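Tryptophane-5-halogenase (Microbispora sp. ATCC PTA-5024, PDB 5UAO) probably catalyses the flavin-dependent chlorination of a tryptophan of the NAI-107 lanthipeptide at its indole C5, using bound FAD. Local coordinates at residues 353-358 against 399-404; 347-352 against 392-397; 252-257 against 328-333; 405-410 against 423-428. All blocks are in the same frame, centred on the assembly; numbering follows the deposited sequence.

How the contacts relate
Followed from the N terminus, contact 3 closes first, bringing the loop before strand 258-264 back to the approach to strand 331-333. Contacts 1 and 2 come next and cross: 347-352 and 353-358 are consecutive, and both pack against helix 383-406, the earlier on 392-397 and the later on 399-404. Contact 4 closes last, a short loop round helix 414-422. Strands 331-333 and 349-350 are neighbours in a three-stranded antiparallel sheet, which joins contacts 2 and 3. Contacts 1, 2 and 4 share helix 383-406, while Ser252 and Ser253 of contact 3 hydrogen-bond Asp424 of contact 4. FAD is touched by contacts 1 and 2.

Contact 1 of 4, residues 353-358 against 399-404; sequences PLESSG and WFLSIH. With FAD (flavin-adenine dinucleotide), chain E.
A buried His-carboxylate hydrogen bond with apolar packing beside it joins Glu355 and Leu354, in the loop between strand 349-350 and helix 358-372, to Leu401 and His404 of helix 383-406. His404 NE2 donates to Glu355 OE2 over 2.7 Å, nearly straight at 170°; OE2 accepts with its anti lone pair, the one turned away from OE1. OE2 lies in the imidazole plane, but the carboxylate is twisted 76° from the ring. On the other nitrogen, ND1 donates to Phe400 O at 2.8 Å, which helps fix the ring's rotation. The loop belongs to the FAD pocket of this flavin-dependent halogenase: Pro353 CB lies 3.1 Å from FAD N5, and Ser356 CB packs near FAD N3. The Glu355 chain bends at chi2 (-78°), setting its CD 3.5 Å from Phe400 CE2. Leu354 and His404 run past one another in opposite senses, CD2 of the leucine 3.7 Å from the histidine CB. Leu401 CD2 reaches Leu354 CB at 3.9 Å and also packs on Glu355 CG.

Contact 2 of 4, residues 347-352 against 392-397; sequences SYAFVE and HRWDAI. With FAD (flavin-adenine dinucleotide), chain E.
Strand 349-350, an outer strand of a small three-stranded antiparallel sheet next to the FAD pocket, rests on helix 383-406 through the indole of Trp394. Ala349 CB sits over the six-membered ring as a CH-pi contact, 3.3 Å from its centroid and 9° off the ring normal. Tyr348 turns its ring edge to the pyrrole part of the indole in an offset edge-to-face pair, with centroids 5.2 Å apart and planes at 72°; its CE2 comes within 3.5 Å of Trp394 CD1. With CG opposite the carbonyl carbon (chi1 -83°), the indole extends from the helix to the strand, where its CZ3 corner lies 3.7 Å from the backbone N of Val351. The helix is tied to the neighbouring strand 331-333 as well, by a salt bridge from Asp395 to Arg332. Phe350 points its CB away from the helix, and its ring belongs to the FAD pocket, close to the flavin's dimethylbenzene end. Farther along, the two branched side chains of Val351 and Ile397 cross at about a right angle, and their CG2 methyls meet at 4.0 Å.

Contact 3 of 4, residues 252-257 against 328-333; sequences SSLFTD and FRSGRH
Phe328 meets Asp257 and Thr256 where the loop 252-257 leads into strand 258-264 and the chain leaves the neighbouring strand 324-327. The benzyl group takes the torsion that puts CG between its own backbone N and carbonyl carbon (chi1 59°), which folds the ring back over the Asp257 backbone. Asp257 CA lies over one face in a CH-pi contact, 3.8 Å from the centroid and 19° off the normal. The ring's CE1 approaches Thr256 O to 3.2 Å, while Thr256 OG1 lies at the ring edge, in its plane, 3.8 Å from CZ. The hydroxyl owes that place to a chi1 of 56° and also has a weak bond to Glu352. Beside the ring, Phe328 N donates to Asp257 O at 2.9 Å, from above the carbonyl plane. The Asp257 carboxylate is held elsewhere, by Ser301. Ser330 CB lies 4.0 Å from Leu254 CB. A water between the segments accepts from Ser330 N at 3.3 Å and lies within donating distance of Thr256 O and Leu254 O. Phe328 also packs against Phe350 of the FAD pocket. The chemistry implies a junction in which direct backbone bonding between the segments gives way to bridging water, with one face of Phe328 laid on the main chain of Asp257.

Contact 4 of 4, residues 405-410 against 423-428; sequences YRFNGR and TDISGI
Arg406 and Thr423 carry most of this contact, with Ile425 third; they join the end of helix 383-406 to the loop that follows helix 414-422. The arginine has CG opposite its backbone N (chi1 -178°) and bends at chi2 (76°), bringing the guanidinium alongside Thr423, the two side chains running in opposite senses. NH1 donates to Thr423 O at 2.8 Å, with an N-H...O angle of 154°; the oxygen lies in the guanidinium plane, although the donor is tilted from the plane of the carbonyl. The aliphatic part takes up the rest: Arg406 CD is 4.0 Å from Thr423 CB, and Ile425 crosses the arginine chain at about a right angle, its CG2 3.7 Å from Arg406 CB. Arg406 CG lies over the centre of one face of the Phe407 ring, 3.7 Å from its plane, and Phe407 CZ touches Ile425 CD1. Thr423 OG1 bonds back to Ala419 O in the preceding helix, while its side chain packs on Tyr405 CB. Past Thr423, Asp424 OD1 accepts from Ser426 N at 2.9 Å and from Ser426 OG. This Asx turn lies in the loop between helices 414-422 and 429-437, and the Arg406 bond ties the start of that loop to the end of helix 383-406, in the helical part of the halogenase.

Contact 1 of 4, residues 353-358 against 399-404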
# COMPACT_ATOMS: atom_id res chain seq x y z
N PRO A 353 -20.63 -4.36 13.87
CA PRO A 353 -20.94 -3.47 12.79
C PRO A 353 -20.75 -2.02 13.09
O PRO A 353 -21.40 -1.16 12.48
CB PRO A 353 -22.42 -3.78 12.51
CG PRO A 353 -22.91 -4.08 13.91
CD PRO A 353 -21.85 -4.97 14.44
N LEU A 354 -19.80 -1.66 13.94
CA LEU A 354 -19.60 -0.22 14.24
C LEU A 354 -19.21 0.71 13.02
O LEU A 354 -19.42 1.95 12.97
CB LEU A 354 -18.61 -0.16 15.39
CG LEU A 354 -18.44 1.08 16.24
CD1 LEU A 354 -19.73 1.64 16.78
CD2 LEU A 354 -17.53 0.66 17.39
N GLU A 355 -18.58 0.14 12.04
CA GLU A 355 -18.22 0.91 10.79
C GLU A 355 -18.81 0.33 9.50
O GLU A 355 -18.33 0.64 8.39
CB GLU A 355 -16.70 1.01 10.70
CG GLU A 355 -16.11 1.96 11.73
CD GLU A 355 -16.27 3.42 11.36
OE1 GLU A 355 -16.78 3.70 10.23
OE2 GLU A 355 -15.99 4.29 12.22
N SER A 356 -19.81 -0.55 9.67
CA SER A 356 -20.37 -1.44 8.60
C SER A 356 -19.43 -1.90 7.52
O SER A 356 -19.54 -1.56 6.36
CB SER A 356 -21.60 -0.84 7.95
OG SER A 356 -21.46 0.50 7.83
N SER A 357 -18.46 -2.65 7.95
CA SER A 357 -17.51 -3.23 7.05
C SER A 357 -17.95 -4.61 6.54
O SER A 357 -17.29 -5.15 5.70
CB SER A 357 -16.21 -3.42 7.82
OG SER A 357 -16.50 -3.95 9.08
N GLY A 358 -19.02 -5.22 7.07
CA GLY A 358 -19.38 -6.61 6.70
C GLY A 358 -19.56 -6.84 5.21
O GLY A 358 -18.87 -7.69 4.61
N TRP A 399 -7.92 -3.00 14.19
CA TRP A 399 -7.22 -1.94 14.90
C TRP A 399 -7.94 -0.61 14.80
O TRP A 399 -7.99 0.10 15.76
CB TRP A 399 -5.78 -1.78 14.45
CG TRP A 399 -4.99 -3.01 14.66
CD1 TRP A 399 -4.43 -3.77 13.70
CD2 TRP A 399 -4.75 -3.68 15.90
NE1 TRP A 399 -3.80 -4.84 14.25
CE2 TRP A 399 -4.05 -4.87 15.59
CE3 TRP A 399 -5.12 -3.43 17.23
CZ2 TRP A 399 -3.61 -5.77 16.57
CZ3 TRP A 399 -4.72 -4.33 18.19
CH2 TRP A 399 -3.95 -5.50 17.85
N PHE A 400 -8.59 -0.31 13.69
CA PHE A 400 -9.42 0.90 13.64
C PHE A 400 -10.61 0.83 14.61
O PHE A 400 -10.91 1.80 15.28
CB PHE A 400 -9.92 1.07 12.17
CG PHE A 400 -10.85 2.24 11.95
CD1 PHE A 400 -10.58 3.49 12.49
CD2 PHE A 400 -11.95 2.11 11.12
CE1 PHE A 400 -11.40 4.58 12.22
CE2 PHE A 400 -12.78 3.19 10.84
CZ PHE A 400 -12.49 4.42 11.39
N LEU A 401 -11.32 -0.29 14.66
CA LEU A 401 -12.37 -0.43 15.61
C LEU A 401 -11.84 -0.33 17.04
O LEU A 401 -12.56 0.17 17.93
CB LEU A 401 -13.15 -1.74 15.48
CG LEU A 401 -13.94 -1.85 14.15
CD1 LEU A 401 -14.67 -3.19 14.09
CD2 LEU A 401 -14.97 -0.77 14.12
N SER A 402 -10.64 -0.87 17.28
CA SER A 402 -10.07 -0.86 18.65
C SER A 402 -10.02 0.58 19.24
O SER A 402 -10.26 0.78 20.42
CB SER A 402 -8.65 -1.50 18.66
OG SER A 402 -7.53 -0.66 18.27
N ILE A 403 -9.73 1.58 18.42
CA ILE A 403 -9.64 2.95 18.92
C ILE A 403 -11.01 3.57 19.15
O ILE A 403 -11.06 4.63 19.76
CB ILE A 403 -8.72 3.86 18.06
CG1 ILE A 403 -9.29 4.08 16.67
CG2 ILE A 403 -7.38 3.23 17.95
CD1 ILE A 403 -9.24 5.49 16.23
N HIS A 404 -12.11 2.97 18.63
CA HIS A 404 -13.47 3.44 18.98
C HIS A 404 -13.76 3.10 20.45
O HIS A 404 -14.55 3.77 21.13
CB HIS A 404 -14.55 2.79 18.16
CG HIS A 404 -14.50 3.08 16.68
ND1 HIS A 404 -13.40 2.86 15.90
CD2 HIS A 404 -15.46 3.52 15.84
CE1 HIS A 404 -13.67 3.16 14.64
NE2 HIS A 404 -14.93 3.53 14.57
PA FAD E . -25.62 -16.09 7.22
O1A FAD E . -26.55 -14.91 6.95
O2A FAD E . -25.40 -16.66 8.64
O5B FAD E . -25.96 -17.29 6.20
C5B FAD E . -25.52 -18.63 6.33
C4B FAD E . -26.25 -19.44 5.28
O4B FAD E . -25.55 -20.69 5.36
C3B FAD E . -27.74 -19.75 5.50
O3B FAD E . -28.55 -19.67 4.22
C2B FAD E . -27.74 -21.18 6.04
O2B FAD E . -28.98 -21.96 5.78
C1B FAD E . -26.52 -21.74 5.32
N9A FAD E . -26.01 -22.97 5.98
C8A FAD E . -25.37 -23.05 7.18
N7A FAD E . -25.05 -24.34 7.44
C5A FAD E . -25.51 -25.08 6.40
C6A FAD E . -25.55 -26.51 6.10
N6A FAD E . -24.99 -27.40 6.97
N1A FAD E . -26.09 -26.87 4.94
C2A FAD E . -26.62 -25.99 4.07
N3A FAD E . -26.64 -24.68 4.30
C4A FAD E . -26.11 -24.19 5.44
N1 FAD E . -22.73 -6.05 7.79
C2 FAD E . -22.87 -4.84 7.15
O2 FAD E . -22.37 -4.65 6.00
N3 FAD E . -23.55 -3.81 7.73
C4 FAD E . -24.13 -3.90 8.95
O4 FAD E . -24.73 -2.88 9.40
C4X FAD E . -24.01 -5.21 9.67
N5 FAD E . -24.50 -5.41 10.93
C5X FAD E . -24.39 -6.59 11.58
C6 FAD E . -24.91 -6.73 12.86
C7 FAD E . -24.78 -7.91 13.56
C7M FAD E . -25.36 -8.10 14.93
C8 FAD E . -24.14 -9.06 12.94
C8M FAD E . -24.02 -10.35 13.72
C9 FAD E . -23.60 -8.93 11.66
C9A FAD E . -23.67 -7.74 10.94
N10 FAD E . -23.10 -7.59 9.62
C10 FAD E . -23.26 -6.31 9.00
C1' FAD E . -22.45 -8.66 8.81
C2' FAD E . -23.59 -9.06 7.76
O2' FAD E . -24.69 -9.32 8.63
C3' FAD E . -23.86 -10.36 6.92
O3' FAD E . -25.19 -10.65 6.35
C4' FAD E . -23.99 -11.51 7.87
O4' FAD E . -23.69 -11.10 9.24
C5' FAD E . -23.21 -12.65 7.23
O5' FAD E . -23.88 -13.14 6.11
P FAD E . -23.52 -14.70 5.77
O1P FAD E . -22.07 -14.92 5.85
O2P FAD E . -24.20 -14.87 4.41
O3P FAD E . -24.08 -15.69 6.86

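Contact 2 of 4, residues 347-352 against 392-397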
# COMPACT_ATOMS: atom_id res chain seq x y z
N SER A 347 -18.42 -16.96 7.59
CA SER A 347 -17.59 -18.15 7.62
C SER A 347 -16.09 -17.86 7.71
O SER A 347 -15.36 -18.69 8.25
CB SER A 347 -17.85 -19.01 6.39
OG SER A 347 -17.66 -18.21 5.23
N TYR A 348 -15.65 -16.70 7.20
CA TYR A 348 -14.24 -16.31 7.22
C TYR A 348 -13.93 -15.44 8.40
O TYR A 348 -13.03 -15.77 9.18
CB TYR A 348 -13.77 -15.66 5.93
CG TYR A 348 -12.35 -15.12 6.01
CD1 TYR A 348 -11.26 -15.98 6.22
CD2 TYR A 348 -12.11 -13.74 6.00
CE1 TYR A 348 -9.96 -15.48 6.35
CE2 TYR A 348 -10.84 -13.26 6.09
CZ TYR A 348 -9.75 -14.12 6.27
OH TYR A 348 -8.47 -13.59 6.38
N ALA A 349 -14.66 -14.36 8.58
CA ALA A 349 -14.33 -13.33 9.55
C ALA A 349 -15.54 -12.49 9.90
O ALA A 349 -16.48 -12.43 9.10
CB ALA A 349 -13.25 -12.39 8.98
N PHE A 350 -15.47 -11.77 11.02
CA PHE A 350 -16.59 -10.89 11.46
C PHE A 350 -16.04 -9.88 12.42
O PHE A 350 -15.21 -10.22 13.23
CB PHE A 350 -17.66 -11.67 12.22
CG PHE A 350 -18.77 -10.80 12.79
CD1 PHE A 350 -19.86 -10.49 12.02
CD2 PHE A 350 -18.68 -10.25 14.05
CE1 PHE A 350 -20.86 -9.68 12.51
CE2 PHE A 350 -19.66 -9.42 14.52
CZ PHE A 350 -20.74 -9.12 13.75
N VAL A 351 -16.44 -8.63 12.30
CA VAL A 351 -16.29 -7.64 13.40
C VAL A 351 -17.65 -6.99 13.60
O VAL A 351 -18.52 -7.00 12.70
CB VAL A 351 -15.27 -6.54 13.09
CG1 VAL A 351 -13.88 -7.12 12.98
CG2 VAL A 351 -15.67 -5.77 11.82
N GLU A 352 -17.85 -6.41 14.77
CA GLU A 352 -19.12 -5.78 15.10
C GLU A 352 -19.37 -4.66 14.10
O GLU A 352 -18.41 -4.16 13.47
CB GLU A 352 -19.12 -5.24 16.50
CG GLU A 352 -18.08 -4.18 16.81
CD GLU A 352 -17.88 -4.06 18.30
OE1 GLU A 352 -18.70 -3.46 19.02
OE2 GLU A 352 -16.90 -4.62 18.79
N HIS A 392 -4.78 -8.87 5.79
CA HIS A 392 -4.24 -7.52 6.05
C HIS A 392 -5.42 -6.50 6.17
O HIS A 392 -5.45 -5.61 7.02
CB HIS A 392 -3.32 -7.13 4.87
CG HIS A 392 -2.84 -5.72 4.93
ND1 HIS A 392 -1.93 -5.30 5.86
CD2 HIS A 392 -3.18 -4.63 4.21
CE1 HIS A 392 -1.69 -4.01 5.69
NE2 HIS A 392 -2.43 -3.58 4.69
N ARG A 393 -6.39 -6.64 5.28
CA ARG A 393 -7.56 -5.77 5.26
C ARG A 393 -8.37 -5.95 6.55
O ARG A 393 -8.71 -4.96 7.19
CB ARG A 393 -8.44 -6.06 4.02
CG ARG A 393 -7.98 -5.22 2.80
CD ARG A 393 -8.69 -3.81 2.81
NE ARG A 393 -9.50 -3.80 1.60
CZ ARG A 393 -10.67 -3.29 1.39
NH1 ARG A 393 -11.31 -2.56 2.28
NH2 ARG A 393 -11.19 -3.51 0.20
N TRP A 394 -8.64 -7.20 6.98
CA TRP A 394 -9.41 -7.42 8.19
C TRP A 394 -8.67 -6.93 9.45
O TRP A 394 -9.24 -6.29 10.34
CB TRP A 394 -9.80 -8.88 8.28
CG TRP A 394 -11.01 -9.26 7.50
CD1 TRP A 394 -11.06 -9.76 6.24
CD2 TRP A 394 -12.37 -9.18 7.95
NE1 TRP A 394 -12.35 -10.04 5.88
CE2 TRP A 394 -13.18 -9.67 6.91
CE3 TRP A 394 -12.98 -8.69 9.11
CZ2 TRP A 394 -14.58 -9.74 7.01
CZ3 TRP A 394 -14.39 -8.77 9.22
CH2 TRP A 394 -15.16 -9.26 8.15
N ASP A 395 -7.36 -7.21 9.51
CA ASP A 395 -6.57 -6.81 10.66
C ASP A 395 -6.53 -5.29 10.84
O ASP A 395 -6.60 -4.81 12.00
CB ASP A 395 -5.15 -7.40 10.57
CG ASP A 395 -5.11 -8.94 10.84
OD1 ASP A 395 -6.09 -9.54 11.36
OD2 ASP A 395 -4.07 -9.57 10.54
N ALA A 396 -6.44 -4.55 9.74
CA ALA A 396 -6.48 -3.10 9.79
C ALA A 396 -7.85 -2.59 10.33
O ALA A 396 -7.88 -1.59 11.05
CB ALA A 396 -6.14 -2.47 8.43
N ILE A 397 -8.96 -3.20 9.89
CA ILE A 397 -10.28 -2.86 10.37
C ILE A 397 -10.32 -3.12 11.86
O ILE A 397 -10.87 -2.32 12.59
CB ILE A 397 -11.35 -3.60 9.63
CG1 ILE A 397 -11.47 -3.00 8.24
CG2 ILE A 397 -12.67 -3.53 10.32
CD1 ILE A 397 -12.15 -3.91 7.25
PA FAD E . -25.62 -16.09 7.22
O1A FAD E . -26.55 -14.91 6.95
O2A FAD E . -25.40 -16.66 8.64
O5B FAD E . -25.96 -17.29 6.20
C5B FAD E . -25.52 -18.63 6.33
C4B FAD E . -26.25 -19.44 5.28
O4B FAD E . -25.55 -20.69 5.36
C3B FAD E . -27.74 -19.75 5.50
O3B FAD E . -28.55 -19.67 4.22
C2B FAD E . -27.74 -21.18 6.04
O2B FAD E . -28.98 -21.96 5.78
C1B FAD E . -26.52 -21.74 5.32
N9A FAD E . -26.01 -22.97 5.98
C8A FAD E . -25.37 -23.05 7.18
N7A FAD E . -25.05 -24.34 7.44
C5A FAD E . -25.51 -25.08 6.40
C6A FAD E . -25.55 -26.51 6.10
N6A FAD E . -24.99 -27.40 6.97
N1A FAD E . -26.09 -26.87 4.94
C2A FAD E . -26.62 -25.99 4.07
N3A FAD E . -26.64 -24.68 4.30
C4A FAD E . -26.11 -24.19 5.44
N1 FAD E . -22.73 -6.05 7.79
C2 FAD E . -22.87 -4.84 7.15
O2 FAD E . -22.37 -4.65 6.00
N3 FAD E . -23.55 -3.81 7.73
C4 FAD E . -24.13 -3.90 8.95
O4 FAD E . -24.73 -2.88 9.40
C4X FAD E . -24.01 -5.21 9.67
N5 FAD E . -24.50 -5.41 10.93
C5X FAD E . -24.39 -6.59 11.58
C6 FAD E . -24.91 -6.73 12.86
C7 FAD E . -24.78 -7.91 13.56
C7M FAD E . -25.36 -8.10 14.93
C8 FAD E . -24.14 -9.06 12.94
C8M FAD E . -24.02 -10.35 13.72
C9 FAD E . -23.60 -8.93 11.66
C9A FAD E . -23.67 -7.74 10.94
N10 FAD E . -23.10 -7.59 9.62
C10 FAD E . -23.26 -6.31 9.00
C1' FAD E . -22.45 -8.66 8.81
C2' FAD E . -23.59 -9.06 7.76
O2' FAD E . -24.69 -9.32 8.63
C3' FAD E . -23.86 -10.36 6.92
O3' FAD E . -25.19 -10.65 6.35
C4' FAD E . -23.99 -11.51 7.87
O4' FAD E . -23.69 -11.10 9.24
C5' FAD E . -23.21 -12.65 7.23
O5' FAD E . -23.88 -13.14 6.11
P FAD E . -23.52 -14.70 5.77
O1P FAD E . -22.07 -14.92 5.85
O2P FAD E . -24.20 -14.87 4.41
O3P FAD E . -24.08 -15.69 6.86

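Contact 3 of 4, residues 252-257 against 328-333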
# COMPACT_ATOMS: atom_id res chain seq x y z
N SER A 252 -9.05 -9.58 22.39
CA SER A 252 -8.27 -8.63 23.17
C SER A 252 -8.67 -7.17 22.82
O SER A 252 -8.48 -6.25 23.62
CB SER A 252 -6.79 -8.85 22.95
OG SER A 252 -6.32 -8.49 21.66
N SER A 253 -9.20 -6.95 21.63
CA SER A 253 -9.59 -5.58 21.24
C SER A 253 -11.09 -5.35 21.21
O SER A 253 -11.56 -4.24 21.44
CB SER A 253 -9.10 -5.28 19.87
OG SER A 253 -7.69 -5.23 19.81
N LEU A 254 -11.84 -6.38 20.86
CA LEU A 254 -13.25 -6.24 20.56
C LEU A 254 -13.96 -7.26 21.47
O LEU A 254 -13.85 -8.47 21.29
CB LEU A 254 -13.44 -6.45 19.04
CG LEU A 254 -12.65 -5.47 18.14
CD1 LEU A 254 -12.85 -5.76 16.67
CD2 LEU A 254 -13.20 -4.06 18.37
N PHE A 255 -14.59 -6.74 22.52
CA PHE A 255 -15.12 -7.54 23.63
C PHE A 255 -16.62 -7.87 23.51
O PHE A 255 -17.15 -8.59 24.35
CB PHE A 255 -15.10 -6.70 24.93
CG PHE A 255 -13.81 -6.16 25.34
CD1 PHE A 255 -12.60 -6.72 24.97
CD2 PHE A 255 -13.81 -5.11 26.26
CE1 PHE A 255 -11.40 -6.22 25.47
CE2 PHE A 255 -12.61 -4.60 26.76
CZ PHE A 255 -11.40 -5.15 26.36
N THR A 256 -17.37 -7.19 22.63
CA THR A 256 -18.81 -7.48 22.55
C THR A 256 -19.09 -8.79 21.82
O THR A 256 -18.32 -9.17 20.97
CB THR A 256 -19.54 -6.34 21.82
OG1 THR A 256 -18.97 -6.14 20.54
CG2 THR A 256 -19.41 -5.06 22.62
N ASP A 257 -20.22 -9.44 22.10
CA ASP A 257 -20.51 -10.72 21.50
C ASP A 257 -21.97 -11.01 21.27
O ASP A 257 -22.32 -12.16 20.94
CB ASP A 257 -19.95 -11.84 22.41
CG ASP A 257 -20.47 -11.75 23.84
OD1 ASP A 257 -21.17 -10.78 24.25
OD2 ASP A 257 -20.22 -12.70 24.57
N PHE A 328 -22.38 -13.49 18.33
CA PHE A 328 -21.29 -13.44 17.33
C PHE A 328 -19.96 -13.50 17.98
O PHE A 328 -19.86 -13.38 19.20
CB PHE A 328 -21.40 -12.20 16.45
CG PHE A 328 -21.35 -10.89 17.20
CD1 PHE A 328 -20.12 -10.34 17.58
CD2 PHE A 328 -22.50 -10.22 17.56
CE1 PHE A 328 -20.06 -9.13 18.24
CE2 PHE A 328 -22.45 -8.99 18.21
CZ PHE A 328 -21.22 -8.48 18.58
N ARG A 329 -18.90 -13.65 17.17
CA ARG A 329 -17.55 -13.53 17.68
C ARG A 329 -16.70 -12.78 16.70
O ARG A 329 -16.90 -12.84 15.47
CB ARG A 329 -16.99 -14.89 18.00
CG ARG A 329 -16.85 -15.80 16.77
CD ARG A 329 -16.05 -17.06 17.16
NE ARG A 329 -15.86 -17.93 16.01
CZ ARG A 329 -15.16 -19.06 16.03
NH1 ARG A 329 -14.52 -19.47 17.13
NH2 ARG A 329 -15.04 -19.75 14.94
N SER A 330 -15.78 -11.97 17.22
CA SER A 330 -14.96 -11.09 16.40
C SER A 330 -13.63 -11.76 16.18
O SER A 330 -12.95 -12.16 17.14
CB SER A 330 -14.72 -9.72 17.09
OG SER A 330 -15.94 -9.00 17.16
N GLY A 331 -13.22 -11.81 14.93
CA GLY A 331 -12.00 -12.51 14.57
C GLY A 331 -12.04 -12.94 13.15
O GLY A 331 -13.00 -12.69 12.46
N ARG A 332 -10.95 -13.54 12.71
CA ARG A 332 -10.87 -14.06 11.37
C ARG A 332 -10.20 -15.43 11.44
O ARG A 332 -9.52 -15.73 12.39
CB ARG A 332 -10.09 -13.15 10.45
CG ARG A 332 -8.63 -12.95 10.81
CD ARG A 332 -7.88 -12.35 9.62
NE ARG A 332 -6.50 -12.02 10.00
CZ ARG A 332 -5.50 -12.89 9.94
NH1 ARG A 332 -5.66 -14.12 9.42
NH2 ARG A 332 -4.31 -12.52 10.31
N HIS A 333 -10.40 -16.25 10.41
CA HIS A 333 -9.62 -17.45 10.22
C HIS A 333 -8.26 -17.14 9.61
O HIS A 333 -8.04 -16.05 9.09
CB HIS A 333 -10.38 -18.43 9.41
CG HIS A 333 -11.57 -18.97 10.13
ND1 HIS A 333 -12.76 -18.29 10.21
CD2 HIS A 333 -11.73 -20.11 10.83
CE1 HIS A 333 -13.62 -19.00 10.91
NE2 HIS A 333 -13.01 -20.10 11.31
O HOH W 1 -16.06 -10.49 20.12

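Contact 4 of 4, residues 405-410 against 423-428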
# COMPACT_ATOMS: atom_id res chain seq x y z
N TYR A 405 -13.14 2.02 20.95
CA TYR A 405 -13.36 1.55 22.30
C TYR A 405 -12.43 2.13 23.34
O TYR A 405 -12.89 2.59 24.39
CB TYR A 405 -13.33 0.01 22.39
CG TYR A 405 -14.67 -0.63 22.03
CD1 TYR A 405 -15.69 -0.69 22.96
CD2 TYR A 405 -14.91 -1.08 20.72
CE1 TYR A 405 -16.89 -1.23 22.63
CE2 TYR A 405 -16.10 -1.64 20.39
CZ TYR A 405 -17.08 -1.69 21.35
OH TYR A 405 -18.24 -2.20 21.04
N ARG A 406 -11.13 2.18 23.03
CA ARG A 406 -10.10 2.60 23.98
C ARG A 406 -10.32 4.03 24.45
O ARG A 406 -9.92 4.38 25.58
CB ARG A 406 -8.75 2.53 23.28
CG ARG A 406 -7.55 2.88 24.14
CD ARG A 406 -7.25 1.74 25.06
NE ARG A 406 -6.37 2.12 26.13
CZ ARG A 406 -5.44 1.32 26.67
NH1 ARG A 406 -5.23 0.09 26.20
NH2 ARG A 406 -4.69 1.75 27.65
N PHE A 407 -10.88 4.90 23.59
CA PHE A 407 -10.87 6.34 23.88
C PHE A 407 -12.28 6.95 24.09
O PHE A 407 -12.45 8.19 23.99
CB PHE A 407 -10.14 7.08 22.78
CG PHE A 407 -8.71 6.65 22.60
CD1 PHE A 407 -7.78 6.86 23.60
CD2 PHE A 407 -8.31 6.01 21.44
CE1 PHE A 407 -6.46 6.50 23.43
CE2 PHE A 407 -7.02 5.58 21.28
CZ PHE A 407 -6.07 5.86 22.27
N ASN A 408 -13.27 6.09 24.36
CA ASN A 408 -14.62 6.57 24.54
C ASN A 408 -14.88 6.97 25.98
O ASN A 408 -15.32 6.17 26.82
CB ASN A 408 -15.67 5.53 24.02
CG ASN A 408 -17.10 6.10 24.05
OD1 ASN A 408 -17.27 7.22 24.49
ND2 ASN A 408 -18.09 5.30 23.68
N GLY A 409 -14.63 8.24 26.28
CA GLY A 409 -14.86 8.79 27.61
C GLY A 409 -16.26 9.18 28.02
O GLY A 409 -16.42 9.96 28.95
N ARG A 410 -17.31 8.70 27.33
CA ARG A 410 -18.65 9.20 27.56
C ARG A 410 -19.22 8.71 28.89
O ARG A 410 -19.88 9.49 29.56
CB ARG A 410 -19.61 8.75 26.44
CG ARG A 410 -20.96 9.47 26.41
CD ARG A 410 -21.58 9.39 25.03
NE ARG A 410 -22.67 10.34 24.80
CZ ARG A 410 -22.54 11.57 24.31
NH1 ARG A 410 -21.37 12.05 23.91
NH2 ARG A 410 -23.60 12.32 24.15
N THR A 423 -8.49 -2.28 26.36
CA THR A 423 -8.60 -2.52 24.93
C THR A 423 -7.21 -2.55 24.30
O THR A 423 -6.44 -1.57 24.36
CB THR A 423 -9.49 -1.43 24.28
OG1 THR A 423 -10.78 -1.47 24.90
CG2 THR A 423 -9.57 -1.63 22.71
N ASP A 424 -6.91 -3.67 23.63
CA ASP A 424 -5.64 -3.84 22.94
C ASP A 424 -5.67 -2.96 21.69
O ASP A 424 -6.52 -3.17 20.82
CB ASP A 424 -5.50 -5.33 22.56
CG ASP A 424 -4.22 -5.67 21.84
OD1 ASP A 424 -3.38 -4.82 21.54
OD2 ASP A 424 -4.11 -6.91 21.57
N ILE A 425 -4.75 -2.00 21.63
CA ILE A 425 -4.56 -1.12 20.50
C ILE A 425 -3.14 -1.27 19.92
O ILE A 425 -2.73 -0.46 19.13
CB ILE A 425 -4.80 0.37 20.91
CG1 ILE A 425 -3.92 0.77 22.12
CG2 ILE A 425 -6.26 0.58 21.30
CD1 ILE A 425 -3.74 2.29 22.26
N SER A 426 -2.47 -2.39 20.22
CA SER A 426 -1.08 -2.56 19.87
C SER A 426 -0.80 -2.32 18.45
O SER A 426 0.19 -1.71 18.11
CB SER A 426 -0.53 -3.94 20.33
OG SER A 426 -1.30 -5.04 19.94
N GLY A 427 -1.68 -2.77 17.57
CA GLY A 427 -1.35 -2.74 16.15
C GLY A 427 -1.46 -1.36 15.51
O GLY A 427 -1.03 -1.14 14.34
N ILE A 428 -2.07 -0.41 16.22
CA ILE A 428 -2.20 0.95 15.70
C ILE A 428 -1.51 1.97 16.62
O ILE A 428 -1.45 3.16 16.36
CB ILE A 428 -3.68 1.28 15.46
CG1 ILE A 428 -3.85 2.53 14.67
CG2 ILE A 428 -4.48 1.37 16.75
CD1 ILE A 428 -5.30 2.77 14.31